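Local coordinates for protein 2'-deoxycytidine 5'-triphosphate deaminase (Agrobacterium tumefaciens, PDB 2R9Q) that probably catalyses the hydrolytic deamination of dCTP to dUTP, a step that feeds thymidine nucleotide synthesis, at residues B[108-112]-B[293-297]; B[274-280]-B[334-340]; B[38-42]-B[297-301]. All coordinates share one frame; numbering follows the deposited sequence.

Contacts 1 and 3 join the two dUTPase-clan domains of the chain, and contact 2 lies within the C-terminal one. None is wholly core or wholly surface: all three are partly buried, contact 1 close to the centre of the chain and the others farther out. Contact 2 is a regular antiparallel strand pair, rich in backbone hydrogen bonds. Its strand 275-281 also pairs with strand 296-297, whose preceding loop and Phe296 make contact 1 and whose following turn makes contact 3; their segments overlap at Phe297. Contact 1 uses an amide, a ring and waters, and Asn111 ND2 bonds to Glu278 OE2 of contact 2. Contact 3 uses one carboxylate-to-backbone bond and proline packing.

Contact 1: residues B[108-112]-B[293-297]; sequences ASANP and YAGFF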
ATOM      1  N   ALA B 108     -31.421 -16.479 -13.531  1.00 62.53           N
ATOM      2  CA  ALA B 108     -30.550 -16.845 -12.427  1.00 62.17           C
ATOM      3  C   ALA B 108     -29.642 -15.716 -11.924  1.00 61.39           C
ATOM      4  O   ALA B 108     -29.395 -14.742 -12.614  1.00 60.37           O
ATOM      5  CB  ALA B 108     -29.763 -18.109 -12.758  1.00 60.80           C
ATOM      6  N   SER B 109     -29.196 -15.853 -10.677  1.00 61.22           N
ATOM      7  CA  SER B 109     -28.144 -14.998 -10.124  1.00 60.79           C
ATOM      8  C   SER B 109     -26.946 -15.820  -9.515  1.00 59.64           C
ATOM      9  O   SER B 109     -27.070 -16.987  -9.230  1.00 58.10           O
ATOM     10  CB  SER B 109     -28.756 -14.001  -9.132  1.00 60.60           C
ATOM     11  OG  SER B 109     -29.200 -14.620  -7.950  1.00 61.29           O
ATOM     12  N   ALA B 110     -25.797 -15.171  -9.349  1.00 58.93           N
ATOM     13  CA  ALA B 110     -24.581 -15.800  -8.817  1.00 58.23           C
ATOM     14  C   ALA B 110     -24.026 -15.043  -7.599  1.00 57.64           C
ATOM     15  O   ALA B 110     -24.188 -13.824  -7.466  1.00 58.68           O
ATOM     16  CB  ALA B 110     -23.526 -15.939  -9.909  1.00 57.23           C
ATOM     17  N   ASN B 111     -23.448 -15.807  -6.678  1.00 57.20           N
ATOM     18  CA  ASN B 111     -22.784 -15.316  -5.490  1.00 57.05           C
ATOM     19  C   ASN B 111     -21.585 -16.219  -5.193  1.00 57.03           C
ATOM     20  O   ASN B 111     -21.578 -17.388  -5.594  1.00 56.81           O
ATOM     21  CB  ASN B 111     -23.732 -15.324  -4.298  1.00 56.89           C
ATOM     22  CG  ASN B 111     -24.499 -14.053  -4.158  1.00 56.70           C
ATOM     23  OD1 ASN B 111     -23.997 -12.967  -4.477  1.00 58.74           O
ATOM     24  ND2 ASN B 111     -25.718 -14.162  -3.653  1.00 52.93           N
ATOM     25  N   PRO B 112     -20.545 -15.677  -4.538  1.00 56.96           N
ATOM     26  CA  PRO B 112     -19.472 -16.540  -4.066  1.00 56.66           C
ATOM     27  C   PRO B 112     -19.919 -17.558  -3.049  1.00 55.99           C
ATOM     28  O   PRO B 112     -20.811 -17.298  -2.285  1.00 55.56           O
ATOM     29  CB  PRO B 112     -18.482 -15.565  -3.452  1.00 57.00           C
ATOM     30  CG  PRO B 112     -19.270 -14.334  -3.191  1.00 57.11           C
ATOM     31  CD  PRO B 112     -20.271 -14.259  -4.246  1.00 56.92           C
ATOM     32  N   TYR B 293     -18.736 -10.311   0.115  1.00 63.55           N
ATOM     33  CA  TYR B 293     -18.990 -11.718  -0.247  1.00 64.48           C
ATOM     34  C   TYR B 293     -20.304 -12.271   0.338  1.00 64.25           C
ATOM     35  O   TYR B 293     -20.421 -13.459   0.593  1.00 62.36           O
ATOM     36  CB  TYR B 293     -17.810 -12.617   0.135  1.00 64.10           C
ATOM     37  CG  TYR B 293     -16.492 -11.967  -0.134  1.00 63.62           C
ATOM     38  CD1 TYR B 293     -16.112 -11.674  -1.425  1.00 64.65           C
ATOM     39  CD2 TYR B 293     -15.649 -11.588   0.903  1.00 62.96           C
ATOM     40  CE1 TYR B 293     -14.908 -11.034  -1.704  1.00 62.99           C
ATOM     41  CE2 TYR B 293     -14.444 -10.952   0.638  1.00 63.80           C
ATOM     42  CZ  TYR B 293     -14.074 -10.680  -0.678  1.00 63.47           C
ATOM     43  OH  TYR B 293     -12.866 -10.072  -0.972  1.00 62.20           O
ATOM     44  N   ALA B 294     -21.276 -11.373   0.520  1.00 64.89           N
ATOM     45  CA  ALA B 294     -22.645 -11.760   0.878  1.00 65.32           C
ATOM     46  C   ALA B 294     -23.055 -12.856  -0.088  1.00 64.96           C
ATOM     47  O   ALA B 294     -22.691 -12.843  -1.269  1.00 65.08           O
ATOM     48  CB  ALA B 294     -23.631 -10.553   0.810  1.00 64.87           C
ATOM     49  N   GLY B 295     -23.742 -13.845   0.444  1.00 64.40           N
ATOM     50  CA  GLY B 295     -24.037 -15.016  -0.334  1.00 64.18           C
ATOM     51  C   GLY B 295     -25.403 -15.599  -0.102  1.00 63.55           C
ATOM     52  O   GLY B 295     -26.305 -14.994   0.513  1.00 61.90           O
ATOM     53  N   PHE B 296     -25.535 -16.798  -0.640  1.00 63.83           N
ATOM     54  CA  PHE B 296     -26.764 -17.561  -0.540  1.00 64.03           C
ATOM     55  C   PHE B 296     -26.785 -18.362   0.768  1.00 63.98           C
ATOM     56  O   PHE B 296     -25.783 -18.855   1.198  1.00 62.98           O
ATOM     57  CB  PHE B 296     -26.900 -18.474  -1.758  1.00 63.28           C
ATOM     58  CG  PHE B 296     -27.099 -17.742  -3.049  1.00 61.14           C
ATOM     59  CD1 PHE B 296     -28.018 -16.692  -3.150  1.00 61.79           C
ATOM     60  CD2 PHE B 296     -26.392 -18.114  -4.187  1.00 60.57           C
ATOM     61  CE1 PHE B 296     -28.225 -16.050  -4.369  1.00 60.98           C
ATOM     62  CE2 PHE B 296     -26.581 -17.468  -5.392  1.00 59.18           C
ATOM     63  CZ  PHE B 296     -27.495 -16.431  -5.483  1.00 60.84           C
ATOM     64  N   PHE B 297     -27.950 -18.392   1.404  1.00 64.99           N
ATOM     65  CA  PHE B 297     -28.272 -19.288   2.504  1.00 65.33           C
ATOM     66  C   PHE B 297     -29.200 -20.365   1.969  1.00 65.82           C
ATOM     67  O   PHE B 297     -30.142 -20.074   1.246  1.00 64.74           O
ATOM     68  CB  PHE B 297     -28.962 -18.508   3.624  1.00 65.27           C
ATOM     69  CG  PHE B 297     -28.030 -17.687   4.428  1.00 63.92           C
ATOM     70  CD1 PHE B 297     -27.784 -17.992   5.744  1.00 65.68           C
ATOM     71  CD2 PHE B 297     -27.356 -16.612   3.859  1.00 63.74           C
ATOM     72  CE1 PHE B 297     -26.898 -17.214   6.484  1.00 66.29           C
ATOM     73  CE2 PHE B 297     -26.480 -15.864   4.582  1.00 62.65           C
ATOM     74  CZ  PHE B 297     -26.259 -16.151   5.895  1.00 64.72           C
TER
HETATM   75  O   HOH W   1     -20.615 -16.038   0.510  1.00 33.73           O
HETATM   76  O   HOH W   2     -23.454 -18.150  -2.039  1.00 38.27           O
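Asn111 lays its side chain over one face of the Phe296 ring, the two crossing at about a right angle. CB sits above the ring in a CH-pi contact, 4.0 Å from its centroid. Farther along the same face, Asn111 ND2 is 3.2 Å from Phe296 CE1, offset toward the rim, and the amide plane is turned 56° from that of the ring. Asparagine suits the place because its short chain lays CB and the amide N on one ring face while ND2 can still donate to Glu278 OE2 on strand 275-281, the neighbour of 296-297, which would help to hold the amide's rotation. At the ring edge, in its plane, Ser109 OG lies 3.5 Å from Phe296 CZ. A chi1 of 70° brings the hydroxyl to this edge, where it is also hydrogen-bonded to Arg169 NH1. At the other end of the contact Pro112 CG packs 4.0 Å from Tyr293 CB, near the plane of the tyrosine ring, whose hydroxyl leads away to Asp120.

No direct hydrogen bond crosses between the two backbones; water does that work. Pro112 O accepts from two waters, one of which also donates to Tyr293 O at 2.6 Å, while the other receives the N-H of Phe296 at 2.8 Å. Gly295 is backbone-bonded to Met279, which holds the loop beside strand 275-281, next to Phe296. Strand 106-112 of the N-terminal domain thus meets the edge strand 296-297 of the C-terminal domain, a side-chain and water-mediated junction between tandem dUTPase-clan domains.

Contact 2: residues B[274-280]-B[334-340]; sequences LYAAEMT and RLVYEHM
An antiparallel beta ladder, strands 275-281 and 331-339 side by side in the central part of a four-stranded sheet, brings Ala276 opposite Glu338, Glu278 opposite Val336 and Thr280 opposite Arg334 as hydrogen-bonded pairs. Each pair gives two backbone bonds; Val336 N to Glu278 O, 2.9 Å long, is the straightest at 170°, and the others match it in length. Beyond the regular ladder, Met340 N donates to Leu274 O. Thr280 adds a side-chain bond: with chi1 at 58°, OG1 reaches back to donate to Arg334 O at 2.6 Å, so that carbonyl takes both the N-H and the hydroxyl of one threonine. The arginine folds over the same hydroxyl, its chain bent at chi3, and its guanidinium face lies over OG1 by packing, not by a hydrogen bond.

This sheet belongs to the C-terminal dUTPase-clan domain, with strands 202-205 and 296-297 at its outer edges. On one face Ala277 CB, small enough to fit between larger neighbours, lies 3.7 Å from Leu335 CD1 and over a face of the Tyr337 ring. Leucine and methionine continue this apolar surface, Met279 CG being 4.2 Å from Leu335 CD1, and Phe297 packs on both. The opposite face is more polar: Glu338 extends to a salt bridge with Arg169. Near the ladder's end the side chains of Tyr275 and His339 run alongside each other, their ring planes oblique at 41°, with Tyr275 CE1 over a face of the imidazole, and His339 NE2 is bonded to Glu179.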
ATOM      1  N   LEU B 274     -38.639 -24.493   3.077  1.00 70.55           N
ATOM      2  CA  LEU B 274     -39.405 -24.070   1.914  1.00 70.28           C
ATOM      3  C   LEU B 274     -39.046 -22.632   1.516  1.00 69.85           C
ATOM      4  O   LEU B 274     -39.736 -21.999   0.703  1.00 67.76           O
ATOM      5  CB  LEU B 274     -40.889 -24.153   2.225  1.00 70.44           C
ATOM      6  CG  LEU B 274     -41.524 -25.502   2.491  1.00 70.29           C
ATOM      7  CD1 LEU B 274     -43.024 -25.237   2.743  1.00 69.25           C
ATOM      8  CD2 LEU B 274     -41.256 -26.425   1.297  1.00 69.44           C
ATOM      9  N   TYR B 275     -37.981 -22.135   2.143  1.00 69.67           N
ATOM     10  CA  TYR B 275     -37.430 -20.825   1.880  1.00 69.99           C
ATOM     11  C   TYR B 275     -35.916 -20.903   1.697  1.00 68.95           C
ATOM     12  O   TYR B 275     -35.223 -21.738   2.297  1.00 66.96           O
ATOM     13  CB  TYR B 275     -37.790 -19.870   3.013  1.00 71.28           C
ATOM     14  CG  TYR B 275     -39.279 -19.715   3.177  1.00 72.75           C
ATOM     15  CD1 TYR B 275     -39.941 -18.624   2.630  1.00 73.96           C
ATOM     16  CD2 TYR B 275     -40.034 -20.690   3.842  1.00 73.97           C
ATOM     17  CE1 TYR B 275     -41.325 -18.478   2.758  1.00 75.38           C
ATOM     18  CE2 TYR B 275     -41.424 -20.566   3.973  1.00 75.57           C
ATOM     19  CZ  TYR B 275     -42.065 -19.455   3.424  1.00 74.75           C
ATOM     20  OH  TYR B 275     -43.437 -19.306   3.537  1.00 74.85           O
ATOM     21  N   ALA B 276     -35.425 -20.061   0.800  1.00 68.48           N
ATOM     22  CA  ALA B 276     -34.014 -19.760   0.730  1.00 68.43           C
ATOM     23  C   ALA B 276     -33.844 -18.302   1.176  1.00 67.80           C
ATOM     24  O   ALA B 276     -34.820 -17.551   1.252  1.00 66.86           O
ATOM     25  CB  ALA B 276     -33.490 -19.987  -0.685  1.00 67.99           C
ATOM     26  N   ALA B 277     -32.607 -17.935   1.521  1.00 68.03           N
ATOM     27  CA  ALA B 277     -32.236 -16.546   1.826  1.00 67.84           C
ATOM     28  C   ALA B 277     -30.981 -16.054   1.064  1.00 67.84           C
ATOM     29  O   ALA B 277     -30.228 -16.821   0.459  1.00 66.02           O
ATOM     30  CB  ALA B 277     -32.061 -16.352   3.328  1.00 66.95           C
ATOM     31  N   GLU B 278     -30.795 -14.741   1.105  1.00 68.43           N
ATOM     32  CA  GLU B 278     -29.631 -14.090   0.581  1.00 69.65           C
ATOM     33  C   GLU B 278     -29.260 -12.962   1.526  1.00 70.11           C
ATOM     34  O   GLU B 278     -30.117 -12.210   1.979  1.00 68.70           O
ATOM     35  CB  GLU B 278     -29.887 -13.573  -0.826  1.00 69.76           C
ATOM     36  CG  GLU B 278     -28.658 -13.102  -1.573  1.00 70.12           C
ATOM     37  CD  GLU B 278     -28.935 -12.785  -3.047  1.00 70.51           C
ATOM     38  OE1 GLU B 278     -30.082 -12.907  -3.536  1.00 74.68           O
ATOM     39  OE2 GLU B 278     -27.989 -12.420  -3.744  1.00 73.62           O
ATOM     40  N   MET B 279     -27.967 -12.891   1.834  1.00 71.57           N
ATOM     41  CA  MET B 279     -27.405 -11.871   2.692  1.00 72.91           C
ATOM     42  C   MET B 279     -27.218 -10.620   1.831  1.00 72.80           C
ATOM     43  O   MET B 279     -26.763 -10.726   0.701  1.00 71.45           O
ATOM     44  CB  MET B 279     -26.051 -12.367   3.234  1.00 73.74           C
ATOM     45  CG  MET B 279     -25.873 -12.285   4.749  1.00 76.41           C
ATOM     46  SD  MET B 279     -25.686 -10.606   5.349  1.00 78.60           S
ATOM     47  CE  MET B 279     -27.324 -10.285   5.972  1.00 77.12           C
ATOM     48  N   THR B 280     -27.603  -9.459   2.350  1.00 73.49           N
ATOM     49  CA  THR B 280     -27.409  -8.183   1.648  1.00 74.89           C
ATOM     50  C   THR B 280     -26.688  -7.159   2.553  1.00 75.74           C
ATOM     51  O   THR B 280     -26.829  -7.212   3.764  1.00 74.08           O
ATOM     52  CB  THR B 280     -28.753  -7.575   1.153  1.00 74.48           C
ATOM     53  OG1 THR B 280     -29.630  -7.371   2.272  1.00 74.32           O
ATOM     54  CG2 THR B 280     -29.425  -8.492   0.136  1.00 73.98           C
ATOM     55  N   ARG B 334     -28.720  -7.408   5.992  1.00 68.84           N
ATOM     56  CA  ARG B 334     -30.121  -7.699   5.939  1.00 70.14           C
ATOM     57  C   ARG B 334     -30.321  -9.077   5.195  1.00 68.74           C
ATOM     58  O   ARG B 334     -29.925  -9.254   4.042  1.00 67.32           O
ATOM     59  CB  ARG B 334     -30.727  -6.446   5.308  1.00 71.39           C
ATOM     60  CG  ARG B 334     -32.065  -6.485   4.731  1.00 76.36           C
ATOM     61  CD  ARG B 334     -32.245  -5.207   3.859  1.00 82.85           C
ATOM     62  NE  ARG B 334     -31.443  -5.132   2.607  1.00 84.26           N
ATOM     63  CZ  ARG B 334     -31.852  -5.527   1.391  1.00 87.16           C
ATOM     64  NH1 ARG B 334     -33.041  -6.098   1.217  1.00 90.51           N
ATOM     65  NH2 ARG B 334     -31.063  -5.384   0.333  1.00 85.14           N
ATOM     66  N   LEU B 335     -30.833 -10.072   5.919  1.00 68.01           N
ATOM     67  CA  LEU B 335     -31.124 -11.382   5.356  1.00 67.00           C
ATOM     68  C   LEU B 335     -32.509 -11.363   4.714  1.00 66.72           C
ATOM     69  O   LEU B 335     -33.517 -11.215   5.395  1.00 66.06           O
ATOM     70  CB  LEU B 335     -31.038 -12.457   6.412  1.00 66.69           C
ATOM     71  CG  LEU B 335     -30.906 -13.916   5.973  1.00 66.01           C
ATOM     72  CD1 LEU B 335     -29.643 -14.163   5.113  1.00 60.86           C
ATOM     73  CD2 LEU B 335     -30.952 -14.836   7.211  1.00 65.99           C
ATOM     74  N   VAL B 336     -32.520 -11.490   3.388  1.00 66.11           N
ATOM     75  CA  VAL B 336     -33.725 -11.429   2.571  1.00 65.54           C
ATOM     76  C   VAL B 336     -34.217 -12.849   2.186  1.00 65.53           C
ATOM     77  O   VAL B 336     -33.453 -13.662   1.689  1.00 63.80           O
ATOM     78  CB  VAL B 336     -33.478 -10.588   1.327  1.00 64.60           C
ATOM     79  CG1 VAL B 336     -34.637 -10.697   0.375  1.00 64.32           C
ATOM     80  CG2 VAL B 336     -33.217  -9.126   1.718  1.00 64.64           C
ATOM     81  N   TYR B 337     -35.501 -13.113   2.430  1.00 66.20           N
ATOM     82  CA  TYR B 337     -36.097 -14.427   2.238  1.00 66.84           C
ATOM     83  C   TYR B 337     -36.845 -14.505   0.897  1.00 67.57           C
ATOM     84  O   TYR B 337     -37.405 -13.525   0.419  1.00 67.00           O
ATOM     85  CB  TYR B 337     -37.028 -14.775   3.402  1.00 66.12           C
ATOM     86  CG  TYR B 337     -36.304 -15.087   4.691  1.00 65.58           C
ATOM     87  CD1 TYR B 337     -36.053 -16.389   5.071  1.00 63.43           C
ATOM     88  CD2 TYR B 337     -35.864 -14.070   5.533  1.00 66.12           C
ATOM     89  CE1 TYR B 337     -35.373 -16.678   6.234  1.00 63.86           C
ATOM     90  CE2 TYR B 337     -35.178 -14.359   6.714  1.00 65.43           C
ATOM     91  CZ  TYR B 337     -34.944 -15.664   7.066  1.00 64.60           C
ATOM     92  OH  TYR B 337     -34.277 -15.963   8.248  1.00 63.63           O
ATOM     93  N   GLU B 338     -36.830 -15.691   0.310  1.00 68.59           N
ATOM     94  CA  GLU B 338     -37.471 -15.955  -0.949  1.00 69.41           C
ATOM     95  C   GLU B 338     -38.057 -17.378  -0.899  1.00 69.58           C
ATOM     96  O   GLU B 338     -37.458 -18.289  -0.302  1.00 68.10           O
ATOM     97  CB  GLU B 338     -36.435 -15.797  -2.066  1.00 69.68           C
ATOM     98  CG  GLU B 338     -36.991 -15.726  -3.473  1.00 69.95           C
ATOM     99  CD  GLU B 338     -35.929 -15.550  -4.558  1.00 71.38           C
ATOM    100  OE1 GLU B 338     -34.734 -15.271  -4.233  1.00 73.59           O
ATOM    101  OE2 GLU B 338     -36.308 -15.692  -5.746  1.00 71.01           O
ATOM    102  N   HIS B 339     -39.243 -17.548  -1.493  1.00 70.23           N
ATOM    103  CA  HIS B 339     -39.913 -18.849  -1.580  1.00 71.20           C
ATOM    104  C   HIS B 339     -39.177 -19.840  -2.470  1.00 71.50           C
ATOM    105  O   HIS B 339     -38.742 -19.518  -3.570  1.00 71.20           O
ATOM    106  CB  HIS B 339     -41.332 -18.744  -2.152  1.00 71.27           C
ATOM    107  CG  HIS B 339     -42.323 -18.106  -1.237  1.00 70.60           C
ATOM    108  ND1 HIS B 339     -43.015 -18.816  -0.280  1.00 70.67           N
ATOM    109  CD2 HIS B 339     -42.768 -16.830  -1.161  1.00 68.97           C
ATOM    110  CE1 HIS B 339     -43.815 -17.991   0.374  1.00 70.64           C
ATOM    111  NE2 HIS B 339     -43.684 -16.781  -0.142  1.00 69.74           N
ATOM    112  N   MET B 340     -39.090 -21.069  -1.996  1.00 72.20           N
ATOM    113  CA  MET B 340     -38.718 -22.173  -2.841  1.00 72.65           C
ATOM    114  C   MET B 340     -39.909 -22.550  -3.715  1.00 73.72           C
ATOM    115  O   MET B 340     -41.056 -22.365  -3.312  1.00 72.92           O
ATOM    116  CB  MET B 340     -38.297 -23.338  -1.977  1.00 72.12           C
ATOM    117  CG  MET B 340     -37.045 -23.073  -1.164  1.00 70.57           C
ATOM    118  SD  MET B 340     -35.556 -22.723  -2.095  1.00 63.32           S
ATOM    119  CE  MET B 340     -35.140 -24.323  -2.784  1.00 66.66           C
TER
HETATM  120  O   HOH W   3     -42.388 -21.072   0.327  1.00 53.65           O
HETATM  121  O   HOH W   4     -31.697 -15.344  -3.364  1.00 48.69           O

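Contact 3: residues B[38-42]-B[297-301]; sequences VQPAS and FDPGF
Asp298 sets its carboxylate across the ring of Pro40, the two side chains crossing at about a right angle. Its CG is 3.7 Å from Pro40 CD, so the polar group rests beside the methylenes of the proline. Here CG stands anti to the carbonyl carbon, chi1 -80°, which sets the carboxylate against Pro40 and the N-H of Ala41. OD1 accepts that N-H, with Ala41 N at 3.2 Å, approached from above the carboxylate plane and along a bent path, 141° at the hydrogen. OD2 meets the aliphatic part of Gln39, lying 3.9 Å from its CB.

Alongside, Pro299 continues the contact with carbon alone. Its CD packs 3.6 Å from Ala41 CB and 4.1 Å from Pro40 CB; the methyl of Ala41 is small enough to fit against the Pro299 ring, with Pro40 CB next to it, and Met340 touches both Ala41 and Pro299.

Each segment is also shaped internally. Gln39 N bonds to Ser42 O at 2.8 Å, closing the tight connection from strand 38-39 to strand 42-46. Across the contact, residues Asp298 to Phe301 form a type II turn, closed by Phe301 N to Asp298 O. Gly300 takes the third position with phi 93°, a conformation easy for a residue without a side chain, and Pro299 fits the second with its ring-restricted phi. Phe297 meets the face of the Phe301 ring with its edge, a T-shaped pair, CD1 lying over the ring centre.

Arg167 bridges the two segments, donating from NE to Ala41 O and from NH2 to Phe297 O. Ser42 OG is buried without a partner. One long, bent bond from an N-H to a carboxylate, with carbon packing around it, makes a modest junction between the domains, in which shape does as much as polarity.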
ATOM      1  N   VAL B  38     -24.708 -30.005  -6.560  1.00 65.82           N
ATOM      2  CA  VAL B  38     -26.029 -29.389  -6.459  1.00 65.65           C
ATOM      3  C   VAL B  38     -26.366 -29.210  -4.980  1.00 65.41           C
ATOM      4  O   VAL B  38     -26.396 -30.172  -4.203  1.00 65.48           O
ATOM      5  CB  VAL B  38     -27.125 -30.219  -7.179  1.00 65.95           C
ATOM      6  CG1 VAL B  38     -28.473 -29.487  -7.145  1.00 64.01           C
ATOM      7  CG2 VAL B  38     -26.691 -30.560  -8.640  1.00 64.48           C
ATOM      8  N   GLN B  39     -26.555 -27.960  -4.593  1.00 65.01           N
ATOM      9  CA  GLN B  39     -26.908 -27.616  -3.247  1.00 64.79           C
ATOM     10  C   GLN B  39     -28.432 -27.587  -3.219  1.00 63.98           C
ATOM     11  O   GLN B  39     -29.072 -27.664  -4.281  1.00 62.73           O
ATOM     12  CB  GLN B  39     -26.279 -26.268  -2.848  1.00 65.65           C
ATOM     13  CG  GLN B  39     -24.767 -26.150  -3.080  1.00 66.60           C
ATOM     14  CD  GLN B  39     -23.984 -27.187  -2.348  1.00 68.16           C
ATOM     15  OE1 GLN B  39     -24.393 -27.663  -1.293  1.00 70.36           O
ATOM     16  NE2 GLN B  39     -22.861 -27.583  -2.919  1.00 71.20           N
ATOM     17  N   PRO B  40     -29.022 -27.517  -2.010  1.00 63.63           N
ATOM     18  CA  PRO B  40     -30.481 -27.427  -1.839  1.00 62.79           C
ATOM     19  C   PRO B  40     -31.201 -26.364  -2.705  1.00 62.23           C
ATOM     20  O   PRO B  40     -32.261 -26.653  -3.222  1.00 60.82           O
ATOM     21  CB  PRO B  40     -30.628 -27.135  -0.348  1.00 62.85           C
ATOM     22  CG  PRO B  40     -29.431 -27.714   0.277  1.00 63.22           C
ATOM     23  CD  PRO B  40     -28.328 -27.578  -0.707  1.00 63.87           C
ATOM     24  N   ALA B  41     -30.613 -25.172  -2.885  1.00 62.05           N
ATOM     25  CA  ALA B  41     -31.230 -24.075  -3.662  1.00 61.20           C
ATOM     26  C   ALA B  41     -30.255 -23.303  -4.588  1.00 61.44           C
ATOM     27  O   ALA B  41     -30.470 -22.115  -4.882  1.00 59.94           O
ATOM     28  CB  ALA B  41     -31.917 -23.127  -2.727  1.00 60.73           C
ATOM     29  N   SER B  42     -29.201 -23.999  -5.043  1.00 61.48           N
ATOM     30  CA  SER B  42     -28.172 -23.448  -5.931  1.00 60.98           C
ATOM     31  C   SER B  42     -27.283 -24.566  -6.463  1.00 60.73           C
ATOM     32  O   SER B  42     -27.357 -25.706  -6.025  1.00 61.07           O
ATOM     33  CB  SER B  42     -27.311 -22.399  -5.211  1.00 61.14           C
ATOM     34  OG  SER B  42     -26.742 -22.929  -4.018  1.00 61.19           O
ATOM     35  N   PHE B 297     -27.950 -18.392   1.404  1.00 64.99           N
ATOM     36  CA  PHE B 297     -28.272 -19.288   2.504  1.00 65.33           C
ATOM     37  C   PHE B 297     -29.200 -20.365   1.969  1.00 65.82           C
ATOM     38  O   PHE B 297     -30.142 -20.074   1.246  1.00 64.74           O
ATOM     39  CB  PHE B 297     -28.962 -18.508   3.624  1.00 65.27           C
ATOM     40  CG  PHE B 297     -28.030 -17.687   4.428  1.00 63.92           C
ATOM     41  CD1 PHE B 297     -27.784 -17.992   5.744  1.00 65.68           C
ATOM     42  CD2 PHE B 297     -27.356 -16.612   3.859  1.00 63.74           C
ATOM     43  CE1 PHE B 297     -26.898 -17.214   6.484  1.00 66.29           C
ATOM     44  CE2 PHE B 297     -26.480 -15.864   4.582  1.00 62.65           C
ATOM     45  CZ  PHE B 297     -26.259 -16.151   5.895  1.00 64.72           C
ATOM     46  N   ASP B 298     -28.924 -21.608   2.322  1.00 66.58           N
ATOM     47  CA  ASP B 298     -29.749 -22.733   1.872  1.00 67.54           C
ATOM     48  C   ASP B 298     -30.917 -23.006   2.806  1.00 67.31           C
ATOM     49  O   ASP B 298     -30.805 -22.788   4.000  1.00 65.88           O
ATOM     50  CB  ASP B 298     -28.923 -24.025   1.760  1.00 67.59           C
ATOM     51  CG  ASP B 298     -28.107 -24.115   0.472  1.00 68.64           C
ATOM     52  OD1 ASP B 298     -28.667 -23.864  -0.650  1.00 67.87           O
ATOM     53  OD2 ASP B 298     -26.904 -24.467   0.611  1.00 67.63           O
ATOM     54  N   PRO B 299     -32.024 -23.528   2.252  1.00 68.69           N
ATOM     55  CA  PRO B 299     -33.085 -24.112   3.073  1.00 69.85           C
ATOM     56  C   PRO B 299     -32.496 -25.059   4.079  1.00 69.79           C
ATOM     57  O   PRO B 299     -31.647 -25.866   3.722  1.00 70.27           O
ATOM     58  CB  PRO B 299     -33.945 -24.887   2.062  1.00 69.65           C
ATOM     59  CG  PRO B 299     -33.643 -24.326   0.755  1.00 69.21           C
ATOM     60  CD  PRO B 299     -32.345 -23.597   0.817  1.00 68.62           C
ATOM     61  N   GLY B 300     -32.923 -24.940   5.322  1.00 70.68           N
ATOM     62  CA  GLY B 300     -32.384 -25.772   6.406  1.00 71.52           C
ATOM     63  C   GLY B 300     -31.214 -25.164   7.174  1.00 71.94           C
ATOM     64  O   GLY B 300     -30.746 -25.763   8.142  1.00 70.76           O
ATOM     65  N   PHE B 301     -30.722 -23.988   6.758  1.00 72.47           N
ATOM     66  CA  PHE B 301     -29.644 -23.330   7.504  1.00 73.04           C
ATOM     67  C   PHE B 301     -30.141 -23.064   8.925  1.00 74.02           C
ATOM     68  O   PHE B 301     -31.288 -22.627   9.123  1.00 72.34           O
ATOM     69  CB  PHE B 301     -29.174 -22.006   6.848  1.00 72.83           C
ATOM     70  CG  PHE B 301     -28.124 -21.262   7.654  1.00 71.19           C
ATOM     71  CD1 PHE B 301     -26.775 -21.492   7.446  1.00 72.06           C
ATOM     72  CD2 PHE B 301     -28.489 -20.359   8.641  1.00 70.66           C
ATOM     73  CE1 PHE B 301     -25.808 -20.811   8.195  1.00 72.67           C
ATOM     74  CE2 PHE B 301     -27.535 -19.686   9.381  1.00 71.65           C
ATOM     75  CZ  PHE B 301     -26.196 -19.903   9.156  1.00 71.67           C
TER